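Local structure of benzoylformate Decarboxylase (Polynucleobacter necessarius, 4K9Q) at residues Y277-I281 with F465-E469; R345-L350 with V498-D502; E457-K463 with G476-P480. The protein probably catalyses the decarboxylation of benzoylformate, using thiamine diphosphate held through a magnesium ion as its cofactor. All coordinates share one frame; numbering follows the deposited sequence. Where two conformers were deposited one is given.

Contact 1 (Y277-I281 with F465-E469); sequences YYPWI and FAELE
The rings of Y278 and F465 make the close part of this contact. F465 points its CZ at one face of the tyrosine, over the rim and not the centre, so that Y278 CE2 lies 3.3 Å from F465 CZ. The planes are inclined at 57° and the ring centroids are 4.8 Å apart, an oblique pairing that is neither a stack nor T-shaped. Y278 reaches the helix because its CG is anti to the backbone N (chi1 -178°), which extends the ring away from its loop. P279 CB rests 4.0 Å from F465 CE1, a compact, rigid apolar surface against which the phenyl ring packs obliquely. Phenylalanine suits this buried place because its closest partners across the contact are carbons, whereas tyrosine adds a hydroxyl that can reach the second subunit.

Farther along, the fit is looser. L468, on the same helix face, brings only CD2 to P279 CB, at 4.1 Å, and its side chain is largely in solvent. E469, deposited in two conformers, adds little that is certain: in one copy OE2 comes near W280 O, and since both are acceptors, an unprotonated carboxylate could form no hydrogen bond there. The Y278 OH is hydrogen-bonded to S26 OG of the second subunit, and its carbonyl to Q99 NE2 of that subunit. The attraction across the segments is therefore probably mainly dispersion and apolar burial, consistent with shape joining this central-domain loop to the cofactor-binding domain, while the loop draws its hydrogen bonds from S252 and G255 of its own chain and from the second subunit.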
loop_
_atom_site.group_PDB
_atom_site.type_symbol
_atom_site.label_atom_id
_atom_site.label_comp_id
_atom_site.label_asym_id
_atom_site.label_seq_id
_atom_site.Cartn_x
_atom_site.Cartn_y
_atom_site.Cartn_z
ATOM N N TYR A 277 -19.142 -12.023 -14.669
ATOM C CA TYR A 277 -19.404 -13.437 -14.425
ATOM C C TYR A 277 -19.402 -13.748 -12.934
ATOM O O TYR A 277 -18.882 -12.982 -12.127
ATOM C CB TYR A 277 -18.331 -14.287 -15.090
ATOM C CG TYR A 277 -18.236 -14.184 -16.595
ATOM C CD1 TYR A 277 -19.302 -14.542 -17.410
ATOM C CD2 TYR A 277 -17.042 -13.790 -17.206
ATOM C CE1 TYR A 277 -19.187 -14.481 -18.798
ATOM C CE2 TYR A 277 -16.924 -13.731 -18.590
ATOM C CZ TYR A 277 -17.998 -14.083 -19.376
ATOM O OH TYR A 277 -17.881 -14.038 -20.750
ATOM N N TYR A 278 -19.964 -14.892 -12.567
ATOM C CA TYR A 278 -19.959 -15.292 -11.163
ATOM C C TYR A 278 -19.560 -16.767 -11.015
ATOM O O TYR A 278 -18.425 -17.058 -10.632
ATOM C CB TYR A 278 -21.305 -14.968 -10.498
ATOM C CG TYR A 278 -21.377 -15.309 -9.025
ATOM C CD1 TYR A 278 -20.217 -15.462 -8.266
ATOM C CD2 TYR A 278 -22.599 -15.477 -8.399
ATOM C CE1 TYR A 278 -20.283 -15.782 -6.917
ATOM C CE2 TYR A 278 -22.678 -15.788 -7.050
ATOM C CZ TYR A 278 -21.516 -15.941 -6.317
ATOM O OH TYR A 278 -21.592 -16.254 -4.973
ATOM N N PRO A 279 -20.464 -17.703 -11.347
ATOM C CA PRO A 279 -20.066 -19.112 -11.306
ATOM C C PRO A 279 -19.090 -19.425 -12.425
ATOM O O PRO A 279 -19.118 -18.765 -13.467
ATOM C CB PRO A 279 -21.383 -19.849 -11.562
ATOM C CG PRO A 279 -22.162 -18.906 -12.404
ATOM C CD PRO A 279 -21.832 -17.537 -11.872
ATOM N N TRP A 280 -18.234 -20.418 -12.203
ATOM C CA TRP A 280 -17.364 -20.911 -13.254
ATOM C C TRP A 280 -18.127 -21.917 -14.115
ATOM O O TRP A 280 -18.533 -22.979 -13.635
ATOM C CB TRP A 280 -16.095 -21.539 -12.663
ATOM C CG TRP A 280 -15.305 -22.335 -13.649
ATOM C CD1 TRP A 280 -15.117 -23.696 -13.653
ATOM C CD2 TRP A 280 -14.611 -21.833 -14.798
ATOM N NE1 TRP A 280 -14.337 -24.061 -14.725
ATOM C CE2 TRP A 280 -14.013 -22.937 -15.443
ATOM C CE3 TRP A 280 -14.427 -20.554 -15.338
ATOM C CZ2 TRP A 280 -13.252 -22.800 -16.600
ATOM C CZ3 TRP A 280 -13.673 -20.422 -16.488
ATOM C CH2 TRP A 280 -13.095 -21.537 -17.106
ATOM N N ILE A 281 -18.345 -21.546 -15.371
ATOM C CA ILE A 281 -18.978 -22.418 -16.352
ATOM C C ILE A 281 -18.147 -22.305 -17.622
ATOM O O ILE A 281 -18.189 -21.289 -18.323
ATOM C CB ILE A 281 -20.434 -22.020 -16.624
ATOM C CG1 ILE A 281 -21.268 -22.140 -15.343
ATOM C CG2 ILE A 281 -21.043 -22.917 -17.698
ATOM C CD1 ILE A 281 -22.726 -21.804 -15.537
ATOM N N PHE A 465 -25.444 -23.413 -5.164
ATOM C CA PHE A 465 -24.046 -23.486 -5.573
ATOM C C PHE A 465 -23.391 -24.811 -5.208
ATOM O O PHE A 465 -22.580 -25.335 -5.970
ATOM C CB PHE A 465 -23.249 -22.354 -4.933
ATOM C CG PHE A 465 -23.001 -21.212 -5.844
ATOM C CD1 PHE A 465 -21.948 -21.253 -6.741
ATOM C CD2 PHE A 465 -23.813 -20.093 -5.815
ATOM C CE1 PHE A 465 -21.697 -20.185 -7.596
ATOM C CE2 PHE A 465 -23.576 -19.022 -6.670
ATOM C CZ PHE A 465 -22.514 -19.072 -7.560
ATOM N N ALA A 466 -23.714 -25.339 -4.033
ATOM C CA ALA A 466 -23.121 -26.594 -3.589
ATOM C C ALA A 466 -23.504 -27.717 -4.553
ATOM O O ALA A 466 -22.735 -28.659 -4.756
ATOM C CB ALA A 466 -23.573 -26.934 -2.174
ATOM N N GLU A 467 -24.698 -27.606 -5.133
ATOM C CA GLU A 467 -25.213 -28.585 -6.095
ATOM C C GLU A 467 -24.494 -28.464 -7.439
ATOM O O GLU A 467 -23.898 -29.426 -7.929
ATOM C CB GLU A 467 -26.730 -28.399 -6.267
ATOM C CG GLU A 467 -27.352 -29.181 -7.420
ATOM C CD GLU A 467 -27.758 -30.588 -7.028
ATOM O OE1 GLU A 467 -27.575 -30.957 -5.846
ATOM O OE2 GLU A 467 -28.267 -31.325 -7.903
ATOM N N LEU A 468 -24.537 -27.271 -8.023
ATOM C CA LEU A 468 -23.862 -27.000 -9.287
ATOM C C LEU A 468 -22.365 -27.309 -9.220
ATOM O O LEU A 468 -21.783 -27.807 -10.182
ATOM C CB LEU A 468 -24.063 -25.534 -9.688
ATOM C CG LEU A 468 -23.308 -25.052 -10.932
ATOM C CD1 LEU A 468 -24.064 -25.447 -12.189
ATOM C CD2 LEU A 468 -23.082 -23.548 -10.896
ATOM N N GLU A 469 -21.755 -27.031 -8.074
ATOM C CA GLU A 469 -20.305 -27.166 -7.974
ATOM C C GLU A 469 -19.865 -28.404 -7.191
ATOM O O GLU A 469 -18.673 -28.613 -6.950
ATOM C CB GLU A 469 -19.677 -25.890 -7.413
ATOM C CG GLU A 469 -20.028 -24.633 -8.212
ATOM C CD GLU A 469 -19.529 -24.670 -9.652
ATOM O OE1 GLU A 469 -18.564 -25.411 -9.943
ATOM O OE2 GLU A 469 -20.102 -23.949 -10.498
#

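Contact 2 (R345-L350 with V498-D502); sequences RTAMPL and VETLD
Both L350 (chi1 -65°) and L501 (chi1 -64°) set CG anti to the carbonyl carbon, and the two branched ends then slide past each other in opposite directions, with L350 CD2 3.8 Å from L501 CG. A second side of L501 is taken by R345. The arginine chain, extended from CG to NE, crosses the leucine at about a right angle, and its CB comes 3.6 Å from L501 CD1. Arginine suits this partly exposed place because its methylenes can cover a leucine while its guanidinium group reaches on to E361, with which NH1 forms a salt bridge.

L501 opens helix 501-513, the helix of a beta-alpha-beta unit whose parallel strands 494-497 and 517-523 lie side by side in the C-terminal sheet. T500 is its N-cap: OG1 accepts the backbone N-H of E503, a task that suits threonine, and E503 OE1 in turn receives the N-H of E499. The segment 345-350 lies over this helix start just before helix 352-361, whose A354 and V358 also touch L501.

On the exposed flank M348, separated from L350 by the cis-peptide proline P349, bends at chi2 (-81°) and lays its methyl against the backbone. M348 CE is 3.1 Å from E499 O, a short approach, and the same carbonyl oxygen lies 4.0 Å from L350 CD1. Cutting L350 back to an alanine removes both methyls and is likely to leave L501 CG and the E499 carbonyl without their apolar neighbour there. The flexible thioether of M348 can follow the turn of the chain here, where it is largely in solvent.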
loop_
_atom_site.group_PDB
_atom_site.type_symbol
_atom_site.label_atom_id
_atom_site.label_comp_id
_atom_site.label_asym_id
_atom_site.label_seq_id
_atom_site.Cartn_x
_atom_site.Cartn_y
_atom_site.Cartn_z
ATOM N N ARG A 345 -50.699 -21.287 -6.586
ATOM C CA ARG A 345 -50.928 -20.600 -5.319
ATOM C C ARG A 345 -51.529 -21.513 -4.269
ATOM O O ARG A 345 -51.681 -21.121 -3.108
ATOM C CB ARG A 345 -51.832 -19.384 -5.519
ATOM C CG ARG A 345 -51.228 -18.357 -6.453
ATOM C CD ARG A 345 -51.997 -17.068 -6.440
ATOM N NE ARG A 345 -51.495 -16.174 -7.475
ATOM C CZ ARG A 345 -51.742 -14.871 -7.519
ATOM N NH1 ARG A 345 -52.479 -14.304 -6.577
ATOM N NH2 ARG A 345 -51.247 -14.140 -8.511
ATOM N N THR A 346 -51.884 -22.722 -4.676
ATOM C CA THR A 346 -52.473 -23.672 -3.744
ATOM C C THR A 346 -51.385 -24.436 -2.993
ATOM O O THR A 346 -51.660 -25.099 -1.994
ATOM C CB THR A 346 -53.423 -24.673 -4.449
ATOM O OG1 THR A 346 -52.667 -25.641 -5.186
ATOM C CG2 THR A 346 -54.378 -23.952 -5.382
ATOM N N ALA A 347 -50.147 -24.327 -3.466
ATOM C CA ALA A 347 -49.055 -25.102 -2.890
ATOM C C ALA A 347 -48.632 -24.533 -1.539
ATOM O O ALA A 347 -48.595 -23.314 -1.342
ATOM C CB ALA A 347 -47.858 -25.182 -3.854
ATOM N N MET A 348 -48.358 -25.439 -0.606
ATOM C CA MET A 348 -47.838 -25.097 0.712
ATOM C C MET A 348 -46.717 -26.075 1.014
ATOM O O MET A 348 -46.846 -27.266 0.730
ATOM C CB MET A 348 -48.924 -25.226 1.779
ATOM C CG MET A 348 -49.749 -23.987 1.971
ATOM S SD MET A 348 -48.935 -22.773 3.029
ATOM C CE MET A 348 -50.248 -21.558 3.146
ATOM N N PRO A 349 -45.602 -25.586 1.571
ATOM C CA PRO A 349 -45.295 -24.197 1.934
ATOM C C PRO A 349 -45.320 -23.255 0.727
ATOM O O PRO A 349 -45.190 -23.696 -0.415
ATOM C CB PRO A 349 -43.864 -24.282 2.482
ATOM C CG PRO A 349 -43.643 -25.720 2.812
ATOM C CD PRO A 349 -44.461 -26.483 1.817
ATOM N N LEU A 350 -45.479 -21.965 1.002
ATOM C CA LEU A 350 -45.616 -20.951 -0.037
ATOM C C LEU A 350 -44.415 -20.926 -0.980
ATOM O O LEU A 350 -43.271 -21.028 -0.550
ATOM C CB LEU A 350 -45.792 -19.573 0.601
ATOM C CG LEU A 350 -47.066 -19.370 1.425
ATOM C CD1 LEU A 350 -47.060 -17.999 2.072
ATOM C CD2 LEU A 350 -48.273 -19.546 0.528
ATOM N N VAL A 498 -46.712 -13.555 8.058
ATOM C CA VAL A 498 -47.929 -13.972 7.353
ATOM C C VAL A 498 -47.794 -15.432 6.933
ATOM O O VAL A 498 -46.704 -15.878 6.608
ATOM C CB VAL A 498 -48.234 -13.064 6.143
ATOM C CG1 VAL A 498 -48.506 -11.621 6.607
ATOM C CG2 VAL A 498 -47.090 -13.093 5.137
ATOM N N GLU A 499 -48.893 -16.181 6.956
ATOM C CA GLU A 499 -48.827 -17.614 6.656
ATOM C C GLU A 499 -49.604 -18.009 5.406
ATOM O O GLU A 499 -49.546 -19.163 4.978
ATOM C CB GLU A 499 -49.324 -18.443 7.846
ATOM C CG GLU A 499 -48.502 -18.290 9.123
ATOM C CD GLU A 499 -47.178 -19.033 9.070
ATOM O OE1 GLU A 499 -46.955 -19.803 8.110
ATOM O OE2 GLU A 499 -46.354 -18.848 9.991
ATOM N N THR A 500 -50.354 -17.068 4.838
ATOM C CA THR A 500 -51.069 -17.332 3.587
ATOM C C THR A 500 -50.912 -16.171 2.630
ATOM O O THR A 500 -50.564 -15.061 3.039
ATOM C CB THR A 500 -52.588 -17.529 3.802
ATOM O OG1 THR A 500 -53.191 -16.279 4.166
ATOM C CG2 THR A 500 -52.874 -18.587 4.876
ATOM N N LEU A 501 -51.204 -16.417 1.358
ATOM C CA LEU A 501 -51.139 -15.357 0.355
ATOM C C LEU A 501 -52.193 -14.270 0.589
ATOM O O LEU A 501 -51.959 -13.107 0.283
ATOM C CB LEU A 501 -51.240 -15.937 -1.059
ATOM C CG LEU A 501 -50.088 -16.855 -1.483
ATOM C CD1 LEU A 501 -50.338 -17.394 -2.884
ATOM C CD2 LEU A 501 -48.742 -16.121 -1.430
ATOM N N ASP A 502 -53.352 -14.635 1.143
ATOM C CA ASP A 502 -54.337 -13.614 1.503
ATOM C C ASP A 502 -53.841 -12.737 2.656
ATOM O O ASP A 502 -54.031 -11.520 2.658
ATOM C CB ASP A 502 -55.697 -14.234 1.841
ATOM C CG ASP A 502 -56.774 -13.185 2.040
ATOM O OD1 ASP A 502 -57.299 -13.062 3.170
ATOM O OD2 ASP A 502 -57.077 -12.456 1.068
#

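Contact 3 (E457-K463 with G476-P480); sequences EEYGILK and GLDLP. With MG (magnesium ion), chain C; TPP (thiamine diphosphate), chain D.
Y459 presents one ring face to L479 and the opposite face to the cofactor. L479 CD1 makes a CH-pi contact 4.1 Å from the ring centroid and 23° off the normal, while the methyl CM4 of thiamine diphosphate sits over the centre of the other face. A tyrosine serves well here: its flat ring fills the slot, and its OH bonds to N23 ND2 of the second subunit. L462 and L477 cross at about a right angle, with L462 CD1 3.7 Å from L477 CD2.

K463, fully extended, slides past L477 and crosses D478. Its NZ forms salt bridges with D478 OD1 (syn side, 2.6 Å) and E458 OE1 (anti side, 2.9 Å), a network in which the lysine probably offsets the repulsion between two carboxylates; K526 is a further partner of E458.

Hydrogen bonds Y459 N to L477 O and L479 N to E457 O, both 2.8 Å, make a single beta bridge at E458 and D478, which probably steadies the chain whose E458 O binds magnesium, alongside D429 and N456. G460 N donates to phosphate oxygen O3B at 2.7 Å, and a side chain on this glycine would collide with that oxygen.

Segment 457-463 leads from strand 449-455 into the start of helix 460-468, directed at the diphosphate, while 476-480 runs beside it before helix 484-490, with L45 and P24 of the second subunit packed against the pair.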
loop_
_atom_site.group_PDB
_atom_site.type_symbol
_atom_site.label_atom_id
_atom_site.label_comp_id
_atom_site.label_asym_id
_atom_site.label_seq_id
_atom_site.Cartn_x
_atom_site.Cartn_y
_atom_site.Cartn_z
ATOM N N GLU A 457 -35.262 -20.296 6.006
ATOM C CA GLU A 457 -34.408 -20.790 7.087
ATOM C C GLU A 457 -33.089 -21.377 6.604
ATOM O O GLU A 457 -32.579 -22.333 7.187
ATOM C CB GLU A 457 -35.170 -21.796 7.964
ATOM C CG GLU A 457 -36.456 -21.195 8.489
ATOM C CD GLU A 457 -37.081 -22.001 9.610
ATOM O OE1 GLU A 457 -37.328 -23.204 9.407
ATOM O OE2 GLU A 457 -37.320 -21.423 10.691
ATOM N N GLU A 458 -32.533 -20.790 5.549
ATOM C CA GLU A 458 -31.275 -21.277 4.988
ATOM C C GLU A 458 -30.596 -20.211 4.142
ATOM O O GLU A 458 -31.223 -19.250 3.726
ATOM C CB GLU A 458 -31.539 -22.516 4.119
ATOM C CG GLU A 458 -32.352 -22.211 2.851
ATOM C CD GLU A 458 -32.940 -23.450 2.170
ATOM O OE1 GLU A 458 -32.588 -24.588 2.554
ATOM O OE2 GLU A 458 -33.775 -23.265 1.250
ATOM N N TYR A 459 -29.304 -20.379 3.897
ATOM C CA TYR A 459 -28.633 -19.612 2.868
ATOM C C TYR A 459 -28.879 -20.359 1.550
ATOM O O TYR A 459 -28.038 -21.128 1.084
ATOM C CB TYR A 459 -27.133 -19.539 3.165
ATOM C CG TYR A 459 -26.690 -18.644 4.328
ATOM C CD1 TYR A 459 -27.172 -17.337 4.488
ATOM C CD2 TYR A 459 -25.732 -19.097 5.233
ATOM C CE1 TYR A 459 -26.720 -16.527 5.535
ATOM C CE2 TYR A 459 -25.281 -18.298 6.270
ATOM C CZ TYR A 459 -25.774 -17.012 6.417
ATOM O OH TYR A 459 -25.308 -16.231 7.459
ATOM N N GLY A 460 -30.065 -20.162 0.980
ATOM C CA GLY A 460 -30.538 -20.980 -0.128
ATOM C C GLY A 460 -29.608 -21.036 -1.321
ATOM O O GLY A 460 -29.323 -22.118 -1.851
ATOM N N ILE A 461 -29.136 -19.879 -1.756
ATOM C CA ILE A 461 -28.341 -19.855 -2.969
ATOM C C ILE A 461 -27.013 -20.582 -2.770
ATOM O O ILE A 461 -26.449 -21.102 -3.729
ATOM C CB ILE A 461 -28.132 -18.437 -3.513
ATOM C CG1 ILE A 461 -27.642 -18.516 -4.969
ATOM C CG2 ILE A 461 -27.155 -17.679 -2.651
ATOM C CD1 ILE A 461 -27.605 -17.202 -5.700
ATOM N N LEU A 462 -26.518 -20.643 -1.535
ATOM C CA LEU A 462 -25.293 -21.420 -1.297
ATOM C C LEU A 462 -25.523 -22.925 -1.468
ATOM O O LEU A 462 -24.602 -23.662 -1.828
ATOM C CB LEU A 462 -24.690 -21.126 0.076
ATOM C CG LEU A 462 -24.251 -19.681 0.326
ATOM C CD1 LEU A 462 -23.553 -19.546 1.670
ATOM C CD2 LEU A 462 -23.368 -19.167 -0.809
ATOM N N LYS A 463 -26.741 -23.387 -1.216
ATOM C CA LYS A 463 -27.060 -24.794 -1.471
ATOM C C LYS A 463 -27.201 -25.034 -2.973
ATOM O O LYS A 463 -26.875 -26.110 -3.468
ATOM C CB LYS A 463 -28.332 -25.222 -0.724
ATOM C CG LYS A 463 -28.180 -25.226 0.798
ATOM C CD LYS A 463 -29.412 -25.795 1.482
ATOM C CE LYS A 463 -29.270 -25.731 2.994
ATOM N NZ LYS A 463 -30.474 -26.293 3.682
ATOM N N GLY A 476 -22.800 -24.661 8.076
ATOM C CA GLY A 476 -23.272 -23.289 8.199
ATOM C C GLY A 476 -24.258 -22.782 7.155
ATOM O O GLY A 476 -24.391 -21.567 6.974
ATOM N N LEU A 477 -24.978 -23.686 6.492
ATOM C CA LEU A 477 -25.898 -23.260 5.444
ATOM C C LEU A 477 -27.344 -23.151 5.923
ATOM O O LEU A 477 -28.185 -22.552 5.242
ATOM C CB LEU A 477 -25.791 -24.173 4.219
ATOM C CG LEU A 477 -24.408 -24.271 3.555
ATOM C CD1 LEU A 477 -24.491 -25.072 2.263
ATOM C CD2 LEU A 477 -23.831 -22.882 3.300
ATOM N N ASP A 478 -27.628 -23.713 7.095
ATOM C CA ASP A 478 -28.982 -23.657 7.662
ATOM C C ASP A 478 -29.122 -22.571 8.719
ATOM O O ASP A 478 -28.188 -22.312 9.480
ATOM C CB ASP A 478 -29.379 -25.013 8.236
ATOM C CG ASP A 478 -29.572 -26.054 7.155
ATOM O OD1 ASP A 478 -30.342 -25.782 6.210
ATOM O OD2 ASP A 478 -28.942 -27.125 7.240
ATOM N N LEU A 479 -30.296 -21.943 8.759
ATOM C CA LEU A 479 -30.557 -20.831 9.667
ATOM C C LEU A 479 -31.808 -21.043 10.529
ATOM O O LEU A 479 -32.749 -20.254 10.471
ATOM C CB LEU A 479 -30.736 -19.542 8.871
ATOM C CG LEU A 479 -29.563 -19.095 8.013
ATOM C CD1 LEU A 479 -29.948 -17.878 7.160
ATOM C CD2 LEU A 479 -28.334 -18.815 8.886
ATOM N N PRO A 480 -31.809 -22.096 11.358
ATOM C CA PRO A 480 -32.942 -22.276 12.268
ATOM C C PRO A 480 -32.958 -21.245 13.390
ATOM O O PRO A 480 -31.941 -20.602 13.695
ATOM C CB PRO A 480 -32.678 -23.664 12.860
ATOM C CG PRO A 480 -31.188 -23.758 12.861
ATOM C CD PRO A 480 -30.789 -23.138 11.547
HETATM MG MG MG C . -32.706 -17.688 2.952
HETATM N "N1'" TPP D . -21.028 -12.464 3.348
HETATM C "C2'" TPP D . -21.168 -11.281 2.639
HETATM C CM2 TPP D . -20.887 -9.964 3.299
HETATM N "N3'" TPP D . -21.551 -11.292 1.311
HETATM C "C4'" TPP D . -21.804 -12.486 0.683
HETATM N "N4'" TPP D . -22.158 -12.491 -0.600
HETATM C "C5'" TPP D . -21.702 -13.680 1.398
HETATM C "C6'" TPP D . -21.296 -13.677 2.731
HETATM C "C7'" TPP D . -21.978 -14.992 0.709
HETATM N N3 TPP D . -23.367 -15.284 0.379
HETATM C C2 TPP D . -23.923 -15.145 -0.883
HETATM S S1 TPP D . -25.473 -15.574 -0.971
HETATM C C5 TPP D . -25.494 -15.965 0.598
HETATM C C4 TPP D . -24.280 -15.781 1.254
HETATM C CM4 TPP D . -24.014 -16.061 2.712
HETATM C C6 TPP D . -26.790 -16.506 1.132
HETATM C C7 TPP D . -27.970 -15.550 1.065
HETATM O O7 TPP D . -28.975 -16.162 1.840
HETATM P PA TPP D . -30.445 -15.522 1.971
HETATM O O1A TPP D . -30.314 -14.036 2.139
HETATM O O2A TPP D . -31.178 -16.139 3.119
HETATM O O3A TPP D . -31.100 -15.744 0.519
HETATM P PB TPP D . -31.607 -17.116 -0.149
HETATM O O1B TPP D . -30.488 -17.603 -1.012
HETATM O O2B TPP D . -32.816 -16.748 -0.980
HETATM O O3B TPP D . -31.923 -18.141 0.892
HETATM O O HOH W 1 -35.149 -19.374 11.439
HETATM O O HOH W 2 -34.229 -16.350 1.767
#

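Along the chain the segments come in the order 277-281, 345-350, 457-463, 465-469, 476-480, 498-502, so contact 3 is nested within the loop closed by contact 2, and contact 1 crosses both. Contacts 1 and 3 share helix 460-468, the latter at its start by the diphosphate and the former at its far end; their centres are about 16 Å apart, and both touch the second subunit. Contact 2 lies at the surface, its centre about 21 Å from that of contact 3 and about 30 Å from that of contact 1. One helix thereby connects the cofactor site to the central domain, while contact 2 packs the outer edge of the C-terminal domain.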